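Local coordinates for phosphoenolpyruvate--protein phosphotransferase (Escherichia coli, PDB 5T12), which probably transfers the phosphoryl group of phosphoenolpyruvate to the carrier protein NPr in the nitrogen phosphotransferase system and is represented here by its EIN domain, at residues A12-W17 with W150-L156; F54-S58 with F73-S77; E88-E92 with T105-F110; Q134-F138 with T164-P170. The protein carries 1 engineered substitution. The contacts are given in a common frame with arbitrary orientation. Numbering follows the deposited sequence.

Contact 1. Residues A12-W17 with W150-L156; sequences AIAEGW and WPERFIL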
loop_
_atom_site.group_PDB
_atom_site.type_symbol
_atom_site.label_atom_id
_atom_site.label_comp_id
_atom_site.label_asym_id
_atom_site.label_seq_id
_atom_site.Cartn_x
_atom_site.Cartn_y
_atom_site.Cartn_z
ATOM N N ALA A 12 -15.326 9.522 -2.006
ATOM C CA ALA A 12 -14.662 9.789 -0.739
ATOM C C ALA A 12 -14.293 11.263 -0.669
ATOM O O ALA A 12 -14.043 11.905 -1.692
ATOM C CB ALA A 12 -13.410 8.922 -0.561
ATOM N N ILE A 13 -14.269 11.791 0.552
ATOM C CA ILE A 13 -13.841 13.159 0.815
ATOM C C ILE A 13 -12.880 13.132 1.995
ATOM O O ILE A 13 -13.190 12.553 3.042
ATOM C CB ILE A 13 -15.036 14.096 1.089
ATOM C CG1 ILE A 13 -14.547 15.509 1.411
ATOM C CG2 ILE A 13 -15.928 13.548 2.202
ATOM C CD1 ILE A 13 -15.659 16.524 1.553
ATOM N N ALA A 14 -11.708 13.738 1.817
ATOM C CA ALA A 14 -10.675 13.714 2.844
ATOM C C ALA A 14 -9.564 14.673 2.453
ATOM O O ALA A 14 -9.495 15.147 1.315
ATOM C CB ALA A 14 -10.109 12.303 3.047
ATOM N N GLU A 15 -8.693 14.948 3.419
ATOM C CA GLU A 15 -7.503 15.748 3.165
ATOM C C GLU A 15 -6.536 14.984 2.268
ATOM O O GLU A 15 -6.352 13.773 2.416
ATOM C CB GLU A 15 -6.832 16.113 4.491
ATOM C CG GLU A 15 -5.325 16.305 4.427
ATOM C CD GLU A 15 -4.682 16.296 5.802
ATOM O OE1 GLU A 15 -5.420 16.160 6.800
ATOM O OE2 GLU A 15 -3.442 16.419 5.886
ATOM N N GLY A 16 -5.926 15.695 1.322
ATOM C CA GLY A 16 -4.925 15.079 0.465
ATOM C C GLY A 16 -3.615 14.871 1.211
ATOM O O GLY A 16 -3.199 15.695 2.026
ATOM N N TRP A 17 -2.964 13.745 0.923
ATOM C CA TRP A 17 -1.719 13.382 1.591
ATOM C C TRP A 17 -0.752 12.808 0.568
ATOM O O TRP A 17 -1.033 11.772 -0.041
ATOM C CB TRP A 17 -1.969 12.375 2.719
ATOM C CG TRP A 17 -0.763 12.119 3.574
ATOM C CD1 TRP A 17 -0.231 12.955 4.512
ATOM C CD2 TRP A 17 0.057 10.943 3.574
ATOM N NE1 TRP A 17 0.872 12.377 5.092
ATOM C CE2 TRP A 17 1.070 11.141 4.535
ATOM C CE3 TRP A 17 0.036 9.745 2.854
ATOM C CZ2 TRP A 17 2.050 10.184 4.795
ATOM C CZ3 TRP A 17 1.009 8.797 3.114
ATOM C CH2 TRP A 17 2.003 9.022 4.075
ATOM N N TRP A 150 0.177 9.872 9.531
ATOM C CA TRP A 150 -0.937 10.009 8.611
ATOM C C TRP A 150 -2.067 10.810 9.252
ATOM O O TRP A 150 -2.219 10.815 10.477
ATOM C CB TRP A 150 -1.461 8.636 8.202
ATOM C CG TRP A 150 -0.400 7.681 7.754
ATOM C CD1 TRP A 150 0.287 7.715 6.578
ATOM C CD2 TRP A 150 0.080 6.535 8.467
ATOM N NE1 TRP A 150 1.173 6.668 6.517
ATOM C CE2 TRP A 150 1.065 5.927 7.665
ATOM C CE3 TRP A 150 -0.225 5.966 9.708
ATOM C CZ2 TRP A 150 1.748 4.779 8.062
ATOM C CZ3 TRP A 150 0.455 4.827 10.100
ATOM C CH2 TRP A 150 1.430 4.245 9.279
ATOM N N PRO A 151 -2.871 11.499 8.447
ATOM C CA PRO A 151 -4.095 12.110 8.973
ATOM C C PRO A 151 -5.078 11.036 9.417
ATOM O O PRO A 151 -4.915 9.848 9.134
ATOM C CB PRO A 151 -4.639 12.913 7.786
ATOM C CG PRO A 151 -3.471 13.071 6.852
ATOM C CD PRO A 151 -2.648 11.834 7.030
ATOM N N GLU A 152 -6.116 11.474 10.133
ATOM C CA GLU A 152 -7.141 10.535 10.580
ATOM C C GLU A 152 -7.809 9.853 9.393
ATOM O O GLU A 152 -8.047 8.640 9.412
ATOM C CB GLU A 152 -8.173 11.256 11.445
ATOM C CG GLU A 152 -9.088 10.325 12.221
ATOM C CD GLU A 152 -10.084 11.074 13.080
ATOM O OE1 GLU A 152 -10.899 11.838 12.521
ATOM O OE2 GLU A 152 -10.047 10.908 14.318
ATOM N N ARG A 153 -8.121 10.621 8.353
ATOM C CA ARG A 153 -8.546 10.104 7.061
ATOM C C ARG A 153 -7.842 10.916 5.987
ATOM O O ARG A 153 -7.677 12.130 6.135
ATOM C CB ARG A 153 -10.067 10.195 6.877
ATOM C CG ARG A 153 -10.880 9.362 7.854
ATOM C CD ARG A 153 -10.680 7.876 7.617
ATOM N NE ARG A 153 -11.742 7.086 8.232
ATOM C CZ ARG A 153 -11.727 6.663 9.491
ATOM N NH1 ARG A 153 -10.701 6.954 10.279
ATOM N NH2 ARG A 153 -12.740 5.950 9.964
ATOM N N PHE A 154 -7.413 10.254 4.913
ATOM C CA PHE A 154 -6.714 10.970 3.857
ATOM C C PHE A 154 -6.956 10.300 2.513
ATOM O O PHE A 154 -7.326 9.125 2.432
ATOM C CB PHE A 154 -5.206 11.073 4.136
ATOM C CG PHE A 154 -4.498 9.746 4.205
ATOM C CD1 PHE A 154 -4.375 9.075 5.410
ATOM C CD2 PHE A 154 -3.933 9.182 3.070
ATOM C CE1 PHE A 154 -3.716 7.861 5.480
ATOM C CE2 PHE A 154 -3.276 7.968 3.135
ATOM C CZ PHE A 154 -3.166 7.308 4.342
ATOM N N ILE A 155 -6.742 11.079 1.457
ATOM C CA ILE A 155 -6.747 10.597 0.082
ATOM C C ILE A 155 -5.311 10.632 -0.418
ATOM O O ILE A 155 -4.681 11.697 -0.439
ATOM C CB ILE A 155 -7.664 11.441 -0.817
ATOM C CG1 ILE A 155 -9.121 11.304 -0.369
ATOM C CG2 ILE A 155 -7.497 11.040 -2.277
ATOM C CD1 ILE A 155 -10.060 12.286 -1.036
ATOM N N LEU A 156 -4.790 9.473 -0.810
ATOM C CA LEU A 156 -3.420 9.394 -1.299
ATOM C C LEU A 156 -3.306 10.103 -2.643
ATOM O O LEU A 156 -4.044 9.792 -3.582
ATOM C CB LEU A 156 -2.983 7.937 -1.425
ATOM C CG LEU A 156 -1.628 7.702 -2.099
ATOM C CD1 LEU A 156 -0.495 8.299 -1.273
ATOM C CD2 LEU A 156 -1.396 6.219 -2.347
HETATM O O HOH W 1 -9.363 13.905 6.217
#
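W17 turns one indole face to W150 and P151. The edge of W150 points at that face in an offset edge-to-face pair, the six-membered ring of W17 and the five-membered ring of W150 having centroids 4.7 Å apart and planes at 70°. P151 CD sits 4.0 Å from the centroid of the W17 five-membered ring and 24° off its normal, a CH-pi contact. The six-membered ring of W17 in turn offers an edge to the face of F154 (centroids 5.1 Å apart, planes at 55°), which completes an aromatic cluster.

Beside the cluster the backbones pair in parallel. I155 N donates to E15 O (2.9 Å, 164°) and W17 N to I155 O (3.0 Å, 153°), so I155 bonds to the residues flanking G16, as parallel strands require. Earlier, E15 N and R153 O are 4.0 Å apart, too far for a direct bond, and a water spans them, 3.1 Å from E15 N and 2.4 Å from R153 O. A14 CB also packs on I155 CG1 at 3.7 Å. The segment axes cross at 59°, a strong local twist. The two backbone bonds make strands 11-18 and 154-158 parallel neighbours in the mixed sheet of the phosphohistidine swivelling domain of PEP-utilising enzymes.

Contact 2. Residues F54-S58 with F73-S77; sequences FRRYS and FDLYS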
loop_
_atom_site.group_PDB
_atom_site.type_symbol
_atom_site.label_atom_id
_atom_site.label_comp_id
_atom_site.label_asym_id
_atom_site.label_seq_id
_atom_site.Cartn_x
_atom_site.Cartn_y
_atom_site.Cartn_z
ATOM N N PHE A 54 -3.174 -11.279 5.207
ATOM C CA PHE A 54 -3.404 -11.900 3.906
ATOM C C PHE A 54 -4.499 -12.956 3.972
ATOM O O PHE A 54 -5.153 -13.235 2.961
ATOM C CB PHE A 54 -2.106 -12.518 3.385
ATOM C CG PHE A 54 -1.235 -11.555 2.635
ATOM C CD1 PHE A 54 -0.596 -10.517 3.294
ATOM C CD2 PHE A 54 -1.046 -11.694 1.270
ATOM C CE1 PHE A 54 0.209 -9.630 2.601
ATOM C CE2 PHE A 54 -0.245 -10.810 0.573
ATOM C CZ PHE A 54 0.384 -9.777 1.240
ATOM N N ARG A 55 -4.715 -13.549 5.148
ATOM C CA ARG A 55 -5.719 -14.599 5.276
ATOM C C ARG A 55 -7.130 -14.035 5.140
ATOM O O ARG A 55 -7.978 -14.619 4.454
ATOM C CB ARG A 55 -5.543 -15.329 6.610
ATOM C CG ARG A 55 -5.796 -16.832 6.543
ATOM C CD ARG A 55 -5.398 -17.559 7.830
ATOM N NE ARG A 55 -3.966 -17.846 7.905
ATOM C CZ ARG A 55 -3.151 -17.365 8.839
ATOM N NH1 ARG A 55 -3.624 -16.576 9.790
ATOM N NH2 ARG A 55 -1.862 -17.682 8.829
ATOM N N ARG A 56 -7.403 -12.892 5.780
ATOM C CA ARG A 56 -8.742 -12.315 5.707
ATOM C C ARG A 56 -9.004 -11.653 4.360
ATOM O O ARG A 56 -10.144 -11.659 3.883
ATOM C CB ARG A 56 -8.959 -11.295 6.826
ATOM C CG ARG A 56 -7.863 -11.230 7.870
ATOM C CD ARG A 56 -8.001 -12.327 8.915
ATOM N NE ARG A 56 -8.230 -11.780 10.247
ATOM C CZ ARG A 56 -9.433 -11.601 10.781
ATOM N NH1 ARG A 56 -9.554 -11.095 12.001
ATOM N NH2 ARG A 56 -10.519 -11.931 10.096
ATOM N N TYR A 57 -7.974 -11.069 3.742
ATOM C CA TYR A 57 -8.170 -10.403 2.459
ATOM C C TYR A 57 -8.606 -11.393 1.387
ATOM O O TYR A 57 -9.552 -11.128 0.637
ATOM C CB TYR A 57 -6.892 -9.673 2.045
ATOM C CG TYR A 57 -6.752 -8.297 2.660
ATOM C CD1 TYR A 57 -7.872 -7.576 3.056
ATOM C CD2 TYR A 57 -5.504 -7.719 2.845
ATOM C CE1 TYR A 57 -7.752 -6.318 3.619
ATOM C CE2 TYR A 57 -5.373 -6.460 3.408
ATOM C CZ TYR A 57 -6.500 -5.766 3.791
ATOM O OH TYR A 57 -6.375 -4.515 4.350
ATOM N N SER A 58 -7.933 -12.544 1.305
ATOM C CA SER A 58 -8.364 -13.584 0.376
ATOM C C SER A 58 -9.738 -14.129 0.744
ATOM O O SER A 58 -10.511 -14.512 -0.142
ATOM C CB SER A 58 -7.335 -14.712 0.336
ATOM O OG SER A 58 -7.051 -15.193 1.638
ATOM N N PHE A 73 -3.401 -13.819 -2.968
ATOM C CA PHE A 73 -3.283 -13.506 -1.549
ATOM C C PHE A 73 -3.311 -14.764 -0.691
ATOM O O PHE A 73 -2.763 -14.768 0.417
ATOM C CB PHE A 73 -4.395 -12.545 -1.128
ATOM C CG PHE A 73 -3.983 -11.100 -1.137
ATOM C CD1 PHE A 73 -3.685 -10.455 -2.326
ATOM C CD2 PHE A 73 -3.898 -10.385 0.047
ATOM C CE1 PHE A 73 -3.303 -9.125 -2.332
ATOM C CE2 PHE A 73 -3.518 -9.056 0.047
ATOM C CZ PHE A 73 -3.221 -8.424 -1.146
ATOM N N ASP A 74 -3.937 -15.836 -1.181
ATOM C CA ASP A 74 -3.940 -17.089 -0.433
ATOM C C ASP A 74 -2.560 -17.733 -0.434
ATOM O O ASP A 74 -2.093 -18.215 0.605
ATOM C CB ASP A 74 -4.977 -18.049 -1.018
ATOM C CG ASP A 74 -5.131 -19.310 -0.192
ATOM O OD1 ASP A 74 -5.124 -19.210 1.052
ATOM O OD2 ASP A 74 -5.254 -20.401 -0.786
ATOM N N LEU A 75 -1.892 -17.747 -1.591
ATOM C CA LEU A 75 -0.550 -18.316 -1.671
ATOM C C LEU A 75 0.439 -17.526 -0.823
ATOM O O LEU A 75 1.309 -18.109 -0.167
ATOM C CB LEU A 75 -0.085 -18.361 -3.126
ATOM C CG LEU A 75 -0.833 -19.307 -4.065
ATOM C CD1 LEU A 75 -0.276 -19.214 -5.476
ATOM C CD2 LEU A 75 -0.752 -20.734 -3.549
ATOM N N TYR A 76 0.321 -16.196 -0.824
ATOM C CA TYR A 76 1.264 -15.377 -0.070
ATOM C C TYR A 76 1.063 -15.519 1.433
ATOM O O TYR A 76 2.017 -15.348 2.201
ATOM C CB TYR A 76 1.145 -13.913 -0.493
ATOM C CG TYR A 76 1.737 -13.643 -1.856
ATOM C CD1 TYR A 76 2.726 -14.468 -2.375
ATOM C CD2 TYR A 76 1.311 -12.569 -2.624
ATOM C CE1 TYR A 76 3.274 -14.233 -3.618
ATOM C CE2 TYR A 76 1.854 -12.324 -3.872
ATOM C CZ TYR A 76 2.836 -13.161 -4.363
ATOM O OH TYR A 76 3.385 -12.929 -5.603
ATOM N N SER A 77 -0.159 -15.829 1.872
ATOM C CA SER A 77 -0.377 -16.119 3.284
ATOM C C SER A 77 0.331 -17.402 3.701
ATOM O O SER A 77 0.761 -17.528 4.852
ATOM C CB SER A 77 -1.873 -16.209 3.581
ATOM O OG SER A 77 -2.490 -17.216 2.799
#
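Aromatic stacking dominates. The rings of F54 and F73 form an offset stack, with centroids 4.5 Å apart, planes inclined by 21° and F54 CD2 just 3.4 Å from F73 CD2. Y57 joins the cluster obliquely, its ring centroid 6.0 Å from that of F73, while its CB touches F73 CD2 at 3.7 Å. F61 meets both the F73 and Y57 rings and extends this aromatic patch.

Van der Waals contacts surround the stack. F54 CE2 reaches Y76 CB at 3.6 Å, F54 CB meets S77 CB at 3.7 Å, and S58 CB lies 3.9 Å from F73 CB. A phenylalanine is set against a small serine at both ends of the register, F54 by S77 and S58 by F73, and the CA atoms there come within 5.2 and 5.4 Å.

Two polar ends find partners away from the interface: S77 OG, in its p rotamer, turns back to D74 O at a very short 2.4 Å, and Y76 OH bonds to D128 of helix 126-140. The axes of 54-58 and 73-77 approach to 8.3 Å with directions at 160°, so helices 36-61 and 68-80 run antiparallel here as a close alpha-helical hairpin, part of the helical subdomain inserted in the EIN fold.

Contact 3. Residues E88-E92 with T105-F110; sequences ELFAE and TVIEKF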
loop_
_atom_site.group_PDB
_atom_site.type_symbol
_atom_site.label_atom_id
_atom_site.label_comp_id
_atom_site.label_asym_id
_atom_site.label_seq_id
_atom_site.Cartn_x
_atom_site.Cartn_y
_atom_site.Cartn_z
ATOM N N GLU A 88 15.159 -18.353 7.495
ATOM C CA GLU A 88 15.989 -17.402 6.762
ATOM C C GLU A 88 16.127 -16.094 7.529
ATOM O O GLU A 88 17.198 -15.475 7.534
ATOM C CB GLU A 88 15.401 -17.142 5.375
ATOM C CG GLU A 88 15.452 -18.323 4.416
ATOM C CD GLU A 88 16.866 -18.701 4.017
ATOM O OE1 GLU A 88 17.541 -19.402 4.799
ATOM O OE2 GLU A 88 17.304 -18.295 2.920
ATOM N N LEU A 89 15.050 -15.659 8.188
ATOM C CA LEU A 89 15.084 -14.420 8.955
ATOM C C LEU A 89 15.839 -14.593 10.267
ATOM O O LEU A 89 16.538 -13.674 10.708
ATOM C CB LEU A 89 13.660 -13.930 9.214
ATOM C CG LEU A 89 12.831 -13.581 7.975
ATOM C CD1 LEU A 89 11.353 -13.508 8.318
ATOM C CD2 LEU A 89 13.300 -12.268 7.369
ATOM N N PHE A 90 15.711 -15.759 10.907
ATOM C CA PHE A 90 16.438 -15.995 12.150
ATOM C C PHE A 90 17.935 -16.134 11.910
ATOM O O PHE A 90 18.735 -15.824 12.799
ATOM C CB PHE A 90 15.901 -17.241 12.855
ATOM C CG PHE A 90 14.647 -17.002 13.648
ATOM C CD1 PHE A 90 13.943 -15.814 13.521
ATOM C CD2 PHE A 90 14.182 -17.958 14.535
ATOM C CE1 PHE A 90 12.792 -15.591 14.253
ATOM C CE2 PHE A 90 13.033 -17.740 15.273
ATOM C CZ PHE A 90 12.337 -16.555 15.131
ATOM N N ALA A 91 18.328 -16.599 10.721
ATOM C CA ALA A 91 19.747 -16.709 10.398
ATOM C C ALA A 91 20.420 -15.345 10.362
ATOM O O ALA A 91 21.606 -15.229 10.692
ATOM C CB ALA A 91 19.926 -17.427 9.061
ATOM N N GLU A 92 19.685 -14.304 9.968
ATOM C CA GLU A 92 20.239 -12.955 9.990
ATOM C C GLU A 92 20.253 -12.371 11.397
ATOM O O GLU A 92 21.115 -11.542 11.708
ATOM C CB GLU A 92 19.453 -12.045 9.044
ATOM C CG GLU A 92 19.654 -12.369 7.571
ATOM C CD GLU A 92 21.079 -12.124 7.110
ATOM O OE1 GLU A 92 21.722 -11.190 7.633
ATOM O OE2 GLU A 92 21.559 -12.868 6.228
ATOM N N THR A 105 17.230 -7.786 4.261
ATOM C CA THR A 105 18.226 -8.680 3.681
ATOM C C THR A 105 17.566 -9.845 2.951
ATOM O O THR A 105 17.913 -10.147 1.804
ATOM C CB THR A 105 19.165 -9.196 4.772
ATOM O OG1 THR A 105 19.809 -8.088 5.416
ATOM C CG2 THR A 105 20.223 -10.113 4.175
ATOM N N VAL A 106 16.605 -10.505 3.599
ATOM C CA VAL A 106 15.994 -11.695 3.014
ATOM C C VAL A 106 15.165 -11.330 1.788
ATOM O O VAL A 106 15.266 -11.976 0.738
ATOM C CB VAL A 106 15.151 -12.437 4.066
ATOM C CG1 VAL A 106 14.313 -13.521 3.408
ATOM C CG2 VAL A 106 16.051 -13.033 5.137
ATOM N N ILE A 107 14.338 -10.289 1.898
ATOM C CA ILE A 107 13.415 -9.951 0.815
ATOM C C ILE A 107 14.185 -9.530 -0.432
ATOM O O ILE A 107 13.890 -9.981 -1.546
ATOM C CB ILE A 107 12.422 -8.864 1.269
ATOM C CG1 ILE A 107 11.166 -9.498 1.878
ATOM C CG2 ILE A 107 12.032 -7.962 0.106
ATOM C CD1 ILE A 107 11.385 -10.168 3.219
ATOM N N GLU A 108 15.192 -8.669 -0.265
ATOM C CA GLU A 108 15.953 -8.199 -1.420
ATOM C C GLU A 108 16.770 -9.325 -2.041
ATOM O O GLU A 108 16.936 -9.373 -3.266
ATOM C CB GLU A 108 16.857 -7.034 -1.021
ATOM C CG GLU A 108 16.097 -5.784 -0.607
ATOM C CD GLU A 108 16.980 -4.554 -0.524
ATOM O OE1 GLU A 108 16.443 -3.455 -0.270
ATOM O OE2 GLU A 108 18.207 -4.682 -0.716
ATOM N N LYS A 109 17.284 -10.240 -1.215
ATOM C CA LYS A 109 18.031 -11.378 -1.741
ATOM C C LYS A 109 17.154 -12.246 -2.635
ATOM O O LYS A 109 17.592 -12.691 -3.703
ATOM C CB LYS A 109 18.610 -12.203 -0.591
ATOM C CG LYS A 109 19.185 -13.549 -1.010
ATOM C CD LYS A 109 20.156 -14.086 0.032
ATOM C CE LYS A 109 19.778 -15.485 0.494
ATOM N NZ LYS A 109 18.523 -15.491 1.296
ATOM N N PHE A 110 15.910 -12.491 -2.222
ATOM C CA PHE A 110 15.024 -13.334 -3.015
ATOM C C PHE A 110 14.363 -12.566 -4.151
ATOM O O PHE A 110 14.092 -13.149 -5.208
ATOM C CB PHE A 110 13.968 -13.977 -2.118
ATOM C CG PHE A 110 14.488 -15.128 -1.306
ATOM C CD1 PHE A 110 14.794 -16.334 -1.915
ATOM C CD2 PHE A 110 14.677 -15.005 0.061
ATOM C CE1 PHE A 110 15.276 -17.397 -1.177
ATOM C CE2 PHE A 110 15.160 -16.067 0.806
ATOM C CZ PHE A 110 15.459 -17.265 0.184
#
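Only one charged pair bridges the two segments, and it is a loose one. K109 NZ lies 3.5 Å from E88 OE2, a salt bridge whose hydrogen bond is weak at that length. The same E88 OE2 also stands 3.5 Å from F110 CZ, near the plane of the ring and so at its edge, where the electropositive ring hydrogens suit a carboxylate.

Other polar groups find partners in their own helix or next to it. T105 OG1 bonds to the carbonyl of W101, one helical turn back, and T105 meets the opposing helix through its methyl group, CG2 being 3.7 Å from E92 CD. E92 OE2 has a long, weak ion pair with K95, and the carbonyl of E92 takes a weak hydrogen bond from S97 OG. Along the second helix the backbone is well paired, K109 N to T105 O and F110 N to V106 O, both at 3.1 Å. E92 N makes a weaker bond to L89 O at 3.3 Å.

Apolar closure falls to V106, whose CG2 is 3.6 Å from L89 CD2. The same V106 CG2 also packs against the carbonyl oxygen E88 O at 3.6 Å and lies 4.4 Å from E92 CG. Behind, L89 rests on L43 and L47 of helix 36-61. The axes of 88-92 and 105-110 come within 10.3 Å at 124°, a steep crossing of consecutive helices packed in the helical subdomain of EIN.

Contact 4. Residues Q134-F138 with T164-P170; sequences QRLLF and TTLAELP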
loop_
_atom_site.group_PDB
_atom_site.type_symbol
_atom_site.label_atom_id
_atom_site.label_comp_id
_atom_site.label_asym_id
_atom_site.label_seq_id
_atom_site.Cartn_x
_atom_site.Cartn_y
_atom_site.Cartn_z
ATOM N N GLN A 134 7.697 -4.787 2.378
ATOM C CA GLN A 134 7.145 -3.512 2.828
ATOM C C GLN A 134 6.068 -3.720 3.883
ATOM O O GLN A 134 6.004 -2.980 4.872
ATOM C CB GLN A 134 6.580 -2.739 1.636
ATOM C CG GLN A 134 7.630 -2.136 0.719
ATOM C CD GLN A 134 8.002 -0.723 1.117
ATOM O OE1 GLN A 134 9.062 -0.485 1.695
ATOM N NE2 GLN A 134 7.128 0.227 0.805
ATOM N N ARG A 135 5.216 -4.730 3.693
ATOM C CA ARG A 135 4.160 -4.998 4.663
ATOM C C ARG A 135 4.733 -5.547 5.964
ATOM O O ARG A 135 4.221 -5.247 7.049
ATOM C CB ARG A 135 3.140 -5.969 4.070
ATOM C CG ARG A 135 1.787 -5.942 4.760
ATOM C CD ARG A 135 1.154 -4.567 4.645
ATOM N NE ARG A 135 -0.066 -4.450 5.437
ATOM C CZ ARG A 135 -0.729 -3.313 5.623
ATOM N NH1 ARG A 135 -0.290 -2.189 5.074
ATOM N NH2 ARG A 135 -1.829 -3.299 6.361
ATOM N N LEU A 136 5.792 -6.355 5.874
ATOM C CA LEU A 136 6.462 -6.843 7.076
ATOM C C LEU A 136 7.010 -5.685 7.901
ATOM O O LEU A 136 6.853 -5.648 9.127
ATOM C CB LEU A 136 7.581 -7.813 6.693
ATOM C CG LEU A 136 7.330 -9.302 6.942
ATOM C CD1 LEU A 136 5.929 -9.688 6.505
ATOM C CD2 LEU A 136 8.368 -10.148 6.221
ATOM N N LEU A 137 7.659 -4.723 7.238
ATOM C CA LEU A 137 8.151 -3.539 7.935
ATOM C C LEU A 137 7.005 -2.698 8.485
ATOM O O LEU A 137 7.172 -2.011 9.500
ATOM C CB LEU A 137 9.019 -2.701 6.996
ATOM C CG LEU A 137 10.287 -3.361 6.452
ATOM C CD1 LEU A 137 10.996 -2.433 5.477
ATOM C CD2 LEU A 137 11.209 -3.753 7.592
ATOM N N PHE A 138 5.841 -2.743 7.833
ATOM C CA PHE A 138 4.693 -1.976 8.304
ATOM C C PHE A 138 4.255 -2.427 9.691
ATOM O O PHE A 138 3.917 -1.599 10.544
ATOM C CB PHE A 138 3.538 -2.103 7.307
ATOM C CG PHE A 138 2.303 -1.351 7.710
ATOM C CD1 PHE A 138 2.208 0.012 7.490
ATOM C CD2 PHE A 138 1.235 -2.006 8.301
ATOM C CE1 PHE A 138 1.075 0.711 7.854
ATOM C CE2 PHE A 138 0.095 -1.311 8.670
ATOM C CZ PHE A 138 0.016 0.050 8.446
ATOM N N THR A 164 4.041 -1.711 -3.744
ATOM C CA THR A 164 4.908 -1.354 -2.625
ATOM C C THR A 164 4.426 -0.092 -1.921
ATOM O O THR A 164 4.629 0.055 -0.711
ATOM C CB THR A 164 6.346 -1.170 -3.109
ATOM O OG1 THR A 164 6.392 -0.127 -4.090
ATOM C CG2 THR A 164 6.865 -2.458 -3.727
ATOM N N THR A 165 3.793 0.826 -2.657
ATOM C CA THR A 165 3.279 2.043 -2.038
ATOM C C THR A 165 2.085 1.740 -1.141
ATOM O O THR A 165 2.007 2.227 -0.007
ATOM C CB THR A 165 2.895 3.061 -3.112
ATOM O OG1 THR A 165 4.026 3.329 -3.949
ATOM C CG2 THR A 165 2.427 4.359 -2.469
ATOM N N LEU A 166 1.142 0.933 -1.634
ATOM C CA LEU A 166 -0.036 0.603 -0.841
ATOM C C LEU A 166 0.323 -0.237 0.377
ATOM O O LEU A 166 -0.411 -0.231 1.372
ATOM C CB LEU A 166 -1.061 -0.127 -1.709
ATOM C CG LEU A 166 -1.654 0.656 -2.884
ATOM C CD1 LEU A 166 -2.378 -0.273 -3.848
ATOM C CD2 LEU A 166 -2.593 1.741 -2.382
ATOM N N ALA A 167 1.445 -0.959 0.323
ATOM C CA ALA A 167 1.830 -1.852 1.408
ATOM C C ALA A 167 2.325 -1.112 2.644
ATOM O O ALA A 167 2.402 -1.723 3.715
ATOM C CB ALA A 167 2.903 -2.829 0.922
ATOM N N GLU A 168 2.662 0.172 2.532
ATOM C CA GLU A 168 3.076 0.972 3.678
ATOM C C GLU A 168 2.009 1.987 4.080
ATOM O O GLU A 168 2.329 3.065 4.587
ATOM C CB GLU A 168 4.407 1.672 3.399
ATOM C CG GLU A 168 4.510 2.353 2.040
ATOM C CD GLU A 168 5.853 3.035 1.831
ATOM O OE1 GLU A 168 6.263 3.824 2.708
ATOM O OE2 GLU A 168 6.502 2.777 0.795
ATOM N N LEU A 169 0.737 1.650 3.868
ATOM C CA LEU A 169 -0.376 2.518 4.214
ATOM C C LEU A 169 -1.382 1.766 5.075
ATOM O O LEU A 169 -1.639 0.579 4.840
ATOM C CB LEU A 169 -1.080 3.049 2.957
ATOM C CG LEU A 169 -0.252 3.923 2.016
ATOM C CD1 LEU A 169 -1.075 4.318 0.800
ATOM C CD2 LEU A 169 0.261 5.156 2.741
ATOM N N PRO A 170 -1.960 2.424 6.080
ATOM C CA PRO A 170 -3.037 1.796 6.858
ATOM C C PRO A 170 -4.357 1.870 6.099
ATOM O O PRO A 170 -4.721 2.919 5.563
ATOM C CB PRO A 170 -3.080 2.631 8.142
ATOM C CG PRO A 170 -2.586 3.978 7.716
ATOM C CD PRO A 170 -1.571 3.736 6.627
#
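Three side chains of helix 126-140 reach segment 164-170, each in a different conformation. Q134 leaves in the m rotamer with chi2 at -91°, between wells, and this kink swings its amide onto two acceptors: NE2 donates to T164 O (2.9 Å, 164°) and to E168 OE2 (2.6 Å, 136°). The other amide atom, OE1, accepts from the backbone of M25. Q134 CB also packs on A167 CB at 3.7 Å. E168 reaches Q134 NE2 with chi1 at 46° (p) and an extended chi2 of 180°, while T164, also p at chi1, bonds through OG1 to S162.

R135 is t, p, t along chi1 to chi3: CA-to-CB points sideways, and the turn at chi2 brings the guanidinium back to the partner. Its NH1 then donates in the guanidinium plane to A167 O and L169 O, both at 3.1 Å and with angles of 163° and 161°. Both carbonyls belong to residues of the type I turn L166-L169. The contact lies at the junction of the two EIN subdomains, the helical one and the phosphohistidine swivelling one, and R135 NH2 adds a salt bridge to E53 of helix 36-61.

F138, t at chi1, lays its ring along the end of the turn and P170: CD1 is 3.9 Å from E168 C, CE1 3.9 Å from L169 C, and CZ 4.0 Å from P170 CB.

From the N terminus, strand 11-18 supplies the first half of contact 1, whose loop closes only at 150-156 after the whole helical insertion. Contacts 2 and 3 nest inside it in series: contact 2 closes a short loop between helices 36-61 and 68-80, then contact 3 does so between helices 83-94 and 99-115, their centres 21 Å apart. Contact 4 starts inside the loop of contact 1 and ends beyond it, so the two cross. They also touch: W150 CE2 lies 3.6 Å from P170 CD and W17 CZ3 3.7 Å from L169 CD2, tying the sheet side to the 164-170 turn, and W150 CH2 lies 3.8 Å from F138 CE1 on helix 126-140. Contact 4 reaches contact 3 through I107 CD1 and L136 CD2, 4.3 Å apart.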